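Local structure of CHAD domain (Ricinus communis, 6QV5) at residues Y213-F218 and A229-L234; A235-E240 and D287-G292. The protein probably binds inorganic polyphosphate as an all-helical CHAD domain, with zinc also bound in the crystal. All coordinates share one frame; numbering follows the deposited sequence.

Both contacts draw on helix 224-260, and they follow each other along the chain: contact 1 is complete at L234 and contact 2 begins at A235. In contact 1 the helix packs against its predecessor in sequence, helix 198-217; in contact 2, on the next six residues, it receives the short helix 286-293 near the C-terminus. The contact centres are about 14 Å apart, yet the two meet directly where A233 CB packs against G292 O at 3.7 Å. Neither contact is at the zinc site formed by H52 and H138; both are packing within the helical framework.

Contact 1: Y213-F218 and A229-L234; sequences YALEFF and AYLKAL
L215 meets Y230 and L231 across an antiparallel helical hairpin, in which helix 198-217 is followed after a short connection by helix 224-260 in this all-helical CHAD domain. The axes of 213-217 and 229-234 run at 152° and come no closer than 11.0 Å, so side chains have to bridge the gap. The bridging is apolar, with no hydrogen bond between the segments. One methyl, L215 CD2, does nearly all of it: it lies 3.6 Å from Y230 CD2, meeting the ring obliquely, and 3.8 Å from L231 CG. L231 turns its CG to the side of its own backbone N (chi1 -73°), which brings the branch point up to that methyl. L296 and P299, from the chain's C-terminal tail, also pack on Y230, and P299 on L215.

The polar ends of Y230 and E216 take no part across the gap. Y230 OH hydrogen-bonds to H183 ND1 on helix 171-192, which fixes the far end of the ring. E216 OE2 forms a salt bridge with R212 on its own helix, while OE1 lies at the edge of the Y213 ring, in its plane. The aliphatic stem of E216 extends the apolar patch more loosely, its CG 4.4 Å from L231 CD2.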
loop_
_atom_site.group_PDB
_atom_site.type_symbol
_atom_site.label_atom_id
_atom_site.label_comp_id
_atom_site.label_asym_id
_atom_site.label_seq_id
_atom_site.Cartn_x
_atom_site.Cartn_y
_atom_site.Cartn_z
ATOM N N TYR A 213 2.311 7.986 4.520
ATOM C CA TYR A 213 0.990 7.881 5.145
ATOM C C TYR A 213 0.881 8.688 6.440
ATOM O O TYR A 213 -0.079 9.447 6.591
ATOM C CB TYR A 213 0.579 6.410 5.367
ATOM C CG TYR A 213 0.440 5.573 4.109
ATOM C CD1 TYR A 213 0.007 6.140 2.911
ATOM C CD2 TYR A 213 0.656 4.199 4.137
ATOM C CE1 TYR A 213 -0.138 5.371 1.757
ATOM C CE2 TYR A 213 0.500 3.418 2.992
ATOM C CZ TYR A 213 0.100 4.008 1.804
ATOM O OH TYR A 213 -0.053 3.240 0.676
ATOM N N ALA A 214 1.875 8.554 7.349
ATOM C CA ALA A 214 1.927 9.266 8.632
ATOM C C ALA A 214 1.933 10.784 8.456
ATOM O O ALA A 214 1.269 11.486 9.218
ATOM C CB ALA A 214 3.139 8.828 9.434
ATOM N N LEU A 215 2.650 11.284 7.434
ATOM C CA LEU A 215 2.716 12.711 7.131
ATOM C C LEU A 215 1.402 13.218 6.525
ATOM O O LEU A 215 1.063 14.387 6.705
ATOM C CB LEU A 215 3.917 13.014 6.222
ATOM C CG LEU A 215 4.496 14.431 6.275
ATOM C CD1 LEU A 215 5.030 14.780 7.671
ATOM C CD2 LEU A 215 5.602 14.586 5.263
ATOM N N GLU A 216 0.655 12.335 5.831
ATOM C CA GLU A 216 -0.650 12.656 5.250
ATOM C C GLU A 216 -1.719 12.677 6.346
ATOM O O GLU A 216 -2.671 13.454 6.251
ATOM C CB GLU A 216 -1.030 11.650 4.157
ATOM C CG GLU A 216 -0.344 11.889 2.822
ATOM C CD GLU A 216 -0.560 10.823 1.761
ATOM O OE1 GLU A 216 -0.841 9.655 2.120
ATOM O OE2 GLU A 216 -0.434 11.159 0.562
ATOM N N PHE A 217 -1.557 11.821 7.385
ATOM C CA PHE A 217 -2.464 11.726 8.533
ATOM C C PHE A 217 -2.386 12.985 9.396
ATOM O O PHE A 217 -3.424 13.539 9.759
ATOM C CB PHE A 217 -2.155 10.481 9.392
ATOM C CG PHE A 217 -2.363 9.123 8.758
ATOM C CD1 PHE A 217 -3.405 8.907 7.861
ATOM C CD2 PHE A 217 -1.566 8.043 9.115
ATOM C CE1 PHE A 217 -3.609 7.646 7.293
ATOM C CE2 PHE A 217 -1.770 6.784 8.544
ATOM C CZ PHE A 217 -2.791 6.594 7.639
ATOM N N PHE A 218 -1.155 13.431 9.716
ATOM C CA PHE A 218 -0.884 14.620 10.526
ATOM C C PHE A 218 -0.478 15.800 9.618
ATOM O O PHE A 218 0.462 16.532 9.931
ATOM C CB PHE A 218 0.205 14.312 11.576
ATOM C CG PHE A 218 -0.102 13.174 12.525
ATOM C CD1 PHE A 218 -0.869 13.386 13.666
ATOM C CD2 PHE A 218 0.409 11.902 12.300
ATOM C CE1 PHE A 218 -1.132 12.340 14.555
ATOM C CE2 PHE A 218 0.138 10.854 13.183
ATOM C CZ PHE A 218 -0.630 11.079 14.307
ATOM N N ALA A 229 8.042 18.949 -0.219
ATOM C CA ALA A 229 9.341 18.533 -0.750
ATOM C C ALA A 229 9.734 17.154 -0.202
ATOM O O ALA A 229 10.339 16.362 -0.926
ATOM C CB ALA A 229 10.404 19.561 -0.398
ATOM N N TYR A 230 9.379 16.873 1.072
ATOM C CA TYR A 230 9.646 15.608 1.765
ATOM C C TYR A 230 8.829 14.468 1.141
ATOM O O TYR A 230 9.372 13.385 0.920
ATOM C CB TYR A 230 9.350 15.751 3.272
ATOM C CG TYR A 230 9.814 14.590 4.127
ATOM C CD1 TYR A 230 11.078 14.591 4.712
ATOM C CD2 TYR A 230 8.972 13.515 4.397
ATOM C CE1 TYR A 230 11.504 13.532 5.513
ATOM C CE2 TYR A 230 9.385 12.454 5.197
ATOM C CZ TYR A 230 10.653 12.465 5.753
ATOM O OH TYR A 230 11.055 11.415 6.541
ATOM N N LEU A 231 7.535 14.722 0.846
ATOM C CA LEU A 231 6.610 13.768 0.225
ATOM C C LEU A 231 7.003 13.474 -1.223
ATOM O O LEU A 231 6.847 12.338 -1.667
ATOM C CB LEU A 231 5.157 14.279 0.284
ATOM C CG LEU A 231 4.460 14.253 1.650
ATOM C CD1 LEU A 231 3.384 15.314 1.729
ATOM C CD2 LEU A 231 3.871 12.889 1.957
ATOM N N LYS A 232 7.509 14.495 -1.948
ATOM C CA LYS A 232 7.959 14.399 -3.340
ATOM C C LYS A 232 9.149 13.437 -3.456
ATOM O O LYS A 232 9.155 12.586 -4.348
ATOM C CB LYS A 232 8.327 15.794 -3.881
ATOM C CG LYS A 232 8.552 15.847 -5.389
ATOM C CD LYS A 232 9.158 17.175 -5.812
ATOM C CE LYS A 232 9.488 17.206 -7.283
ATOM N NZ LYS A 232 10.106 18.499 -7.679
ATOM N N ALA A 233 10.136 13.565 -2.543
ATOM C CA ALA A 233 11.328 12.715 -2.487
ATOM C C ALA A 233 10.970 11.287 -2.067
ATOM O O ALA A 233 11.623 10.338 -2.505
ATOM C CB ALA A 233 12.346 13.306 -1.527
ATOM N N LEU A 234 9.924 11.137 -1.230
ATOM C CA LEU A 234 9.432 9.842 -0.769
ATOM C C LEU A 234 8.676 9.127 -1.893
ATOM O O LEU A 234 8.998 7.980 -2.192
ATOM C CB LEU A 234 8.556 10.006 0.486
ATOM C CG LEU A 234 9.175 9.559 1.819
ATOM C CD1 LEU A 234 10.344 10.448 2.226
ATOM C CD2 LEU A 234 8.143 9.570 2.920
#

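Contact 2: A235-E240 and D287-G292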
loop_
_atom_site.group_PDB
_atom_site.type_symbol
_atom_site.label_atom_id
_atom_site.label_comp_id
_atom_site.label_asym_id
_atom_site.label_seq_id
_atom_site.Cartn_x
_atom_site.Cartn_y
_atom_site.Cartn_z
ATOM N N ALA A 235 7.730 9.827 -2.562
ATOM C CA ALA A 235 6.942 9.290 -3.680
ATOM C C ALA A 235 7.822 8.815 -4.847
ATOM O O ALA A 235 7.501 7.802 -5.468
ATOM C CB ALA A 235 5.937 10.322 -4.167
ATOM N N ALA A 236 8.940 9.529 -5.114
ATOM C CA ALA A 236 9.907 9.197 -6.165
ATOM C C ALA A 236 10.667 7.905 -5.833
ATOM O O ALA A 236 10.924 7.102 -6.732
ATOM C CB ALA A 236 10.884 10.347 -6.361
ATOM N N THR A 237 11.006 7.704 -4.540
ATOM C CA THR A 237 11.701 6.518 -4.026
ATOM C C THR A 237 10.768 5.295 -4.100
ATOM O O THR A 237 11.211 4.213 -4.495
ATOM C CB THR A 237 12.230 6.790 -2.604
ATOM O OG1 THR A 237 13.028 7.976 -2.617
ATOM C CG2 THR A 237 13.048 5.634 -2.040
ATOM N N GLN A 238 9.479 5.484 -3.732
ATOM C CA GLN A 238 8.431 4.457 -3.754
ATOM C C GLN A 238 8.174 3.981 -5.190
ATOM O O GLN A 238 8.007 2.782 -5.414
ATOM C CB GLN A 238 7.135 5.008 -3.133
ATOM C CG GLN A 238 6.119 3.940 -2.730
ATOM C CD GLN A 238 4.761 4.520 -2.401
ATOM O OE1 GLN A 238 4.628 5.499 -1.654
ATOM N NE2 GLN A 238 3.715 3.911 -2.941
ATOM N N GLU A 239 8.150 4.928 -6.151
ATOM C CA GLU A 239 7.941 4.691 -7.581
ATOM C C GLU A 239 9.078 3.836 -8.169
ATOM O O GLU A 239 8.811 2.942 -8.974
ATOM C CB GLU A 239 7.842 6.041 -8.319
ATOM C CG GLU A 239 7.366 5.956 -9.760
ATOM C CD GLU A 239 7.611 7.221 -10.559
ATOM O OE1 GLU A 239 6.896 8.221 -10.324
ATOM O OE2 GLU A 239 8.520 7.212 -11.421
ATOM N N GLU A 240 10.333 4.107 -7.752
ATOM C CA GLU A 240 11.525 3.397 -8.214
ATOM C C GLU A 240 11.609 1.969 -7.670
ATOM O O GLU A 240 11.773 1.036 -8.458
ATOM C CB GLU A 240 12.805 4.209 -7.921
ATOM C CG GLU A 240 14.112 3.573 -8.390
ATOM C CD GLU A 240 14.256 3.204 -9.857
ATOM O OE1 GLU A 240 13.679 3.906 -10.721
ATOM O OE2 GLU A 240 14.964 2.213 -10.143
ATOM N N ASP A 287 21.681 4.267 -6.135
ATOM C CA ASP A 287 22.476 5.500 -6.188
ATOM C C ASP A 287 21.592 6.745 -6.350
ATOM O O ASP A 287 21.851 7.758 -5.699
ATOM C CB ASP A 287 23.544 5.424 -7.294
ATOM C CG ASP A 287 24.683 4.446 -7.033
ATOM O OD1 ASP A 287 24.769 3.915 -5.900
ATOM O OD2 ASP A 287 25.494 4.219 -7.958
ATOM N N ALA A 288 20.535 6.654 -7.184
ATOM C CA ALA A 288 19.571 7.737 -7.401
ATOM C C ALA A 288 18.670 7.904 -6.169
ATOM O O ALA A 288 18.281 9.029 -5.849
ATOM C CB ALA A 288 18.729 7.451 -8.633
ATOM N N ILE A 289 18.354 6.781 -5.479
ATOM C CA ILE A 289 17.544 6.731 -4.256
ATOM C C ILE A 289 18.315 7.415 -3.113
ATOM O O ILE A 289 17.762 8.293 -2.449
ATOM C CB ILE A 289 17.122 5.262 -3.925
ATOM C CG1 ILE A 289 16.010 4.772 -4.882
ATOM C CG2 ILE A 289 16.696 5.095 -2.456
ATOM C CD1 ILE A 289 15.917 3.250 -5.046
ATOM N N ARG A 290 19.594 7.023 -2.916
ATOM C CA ARG A 290 20.506 7.564 -1.905
ATOM C C ARG A 290 20.673 9.077 -2.067
ATOM O O ARG A 290 20.588 9.797 -1.075
ATOM C CB ARG A 290 21.872 6.855 -1.966
ATOM C CG ARG A 290 21.884 5.469 -1.328
ATOM C CD ARG A 290 22.877 4.558 -2.022
ATOM N NE ARG A 290 22.929 3.226 -1.418
ATOM C CZ ARG A 290 23.616 2.201 -1.916
ATOM N NH1 ARG A 290 24.310 2.340 -3.040
ATOM N NH2 ARG A 290 23.607 1.028 -1.298
ATOM N N ALA A 291 20.845 9.555 -3.320
ATOM C CA ALA A 291 20.988 10.977 -3.653
ATOM C C ALA A 291 19.684 11.761 -3.442
ATOM O O ALA A 291 19.724 12.967 -3.188
ATOM C CB ALA A 291 21.471 11.134 -5.088
ATOM N N GLY A 292 18.552 11.072 -3.551
ATOM C CA GLY A 292 17.233 11.662 -3.355
ATOM C C GLY A 292 16.842 11.806 -1.897
ATOM O O GLY A 292 16.022 12.667 -1.565
#
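I289 presents its branches to two residues one helical turn apart, T237 and E240, and crosses each of them at a slant. Its CG2 methyl meets T237 CG2 at 3.7 Å, methyl against methyl. The other branch runs toward E240, where CD1 lies 3.8 Å from E240 CG. Between these two touches, I289 CG1 is 4.2 Å from both T237 CG2 and E240 CG, so the isoleucine spans the whole contact. With CG1 beside its own backbone N (chi1 -74°) and CD1 extended beyond it (chi2 156°), the side chain can serve both neighbours.

The pairing joins the long helix 224-260 to the short helix 286-293 near the C-terminus of this all-helical CHAD protein. The backbones come close: T237 CA and I289 CA are 5.9 Å apart, a spacing the short threonine side chain accommodates.

T237 divides its roles. Its methyl faces I289, whereas OG1 turns back to hydrogen-bond with A233 O, one turn earlier, so the buried hydroxyl is satisfied within its own helix. T208 of helix 198-217 also packs on this threonine.

E240 gives only its aliphatic part to the contact. A bend at chi2 (56°) swings the carboxylate away from the straight line of the chain, and OE2 takes both a salt bridge from R243 NH2 and a hydrogen bond from D285 N, just ahead of helix 286-293.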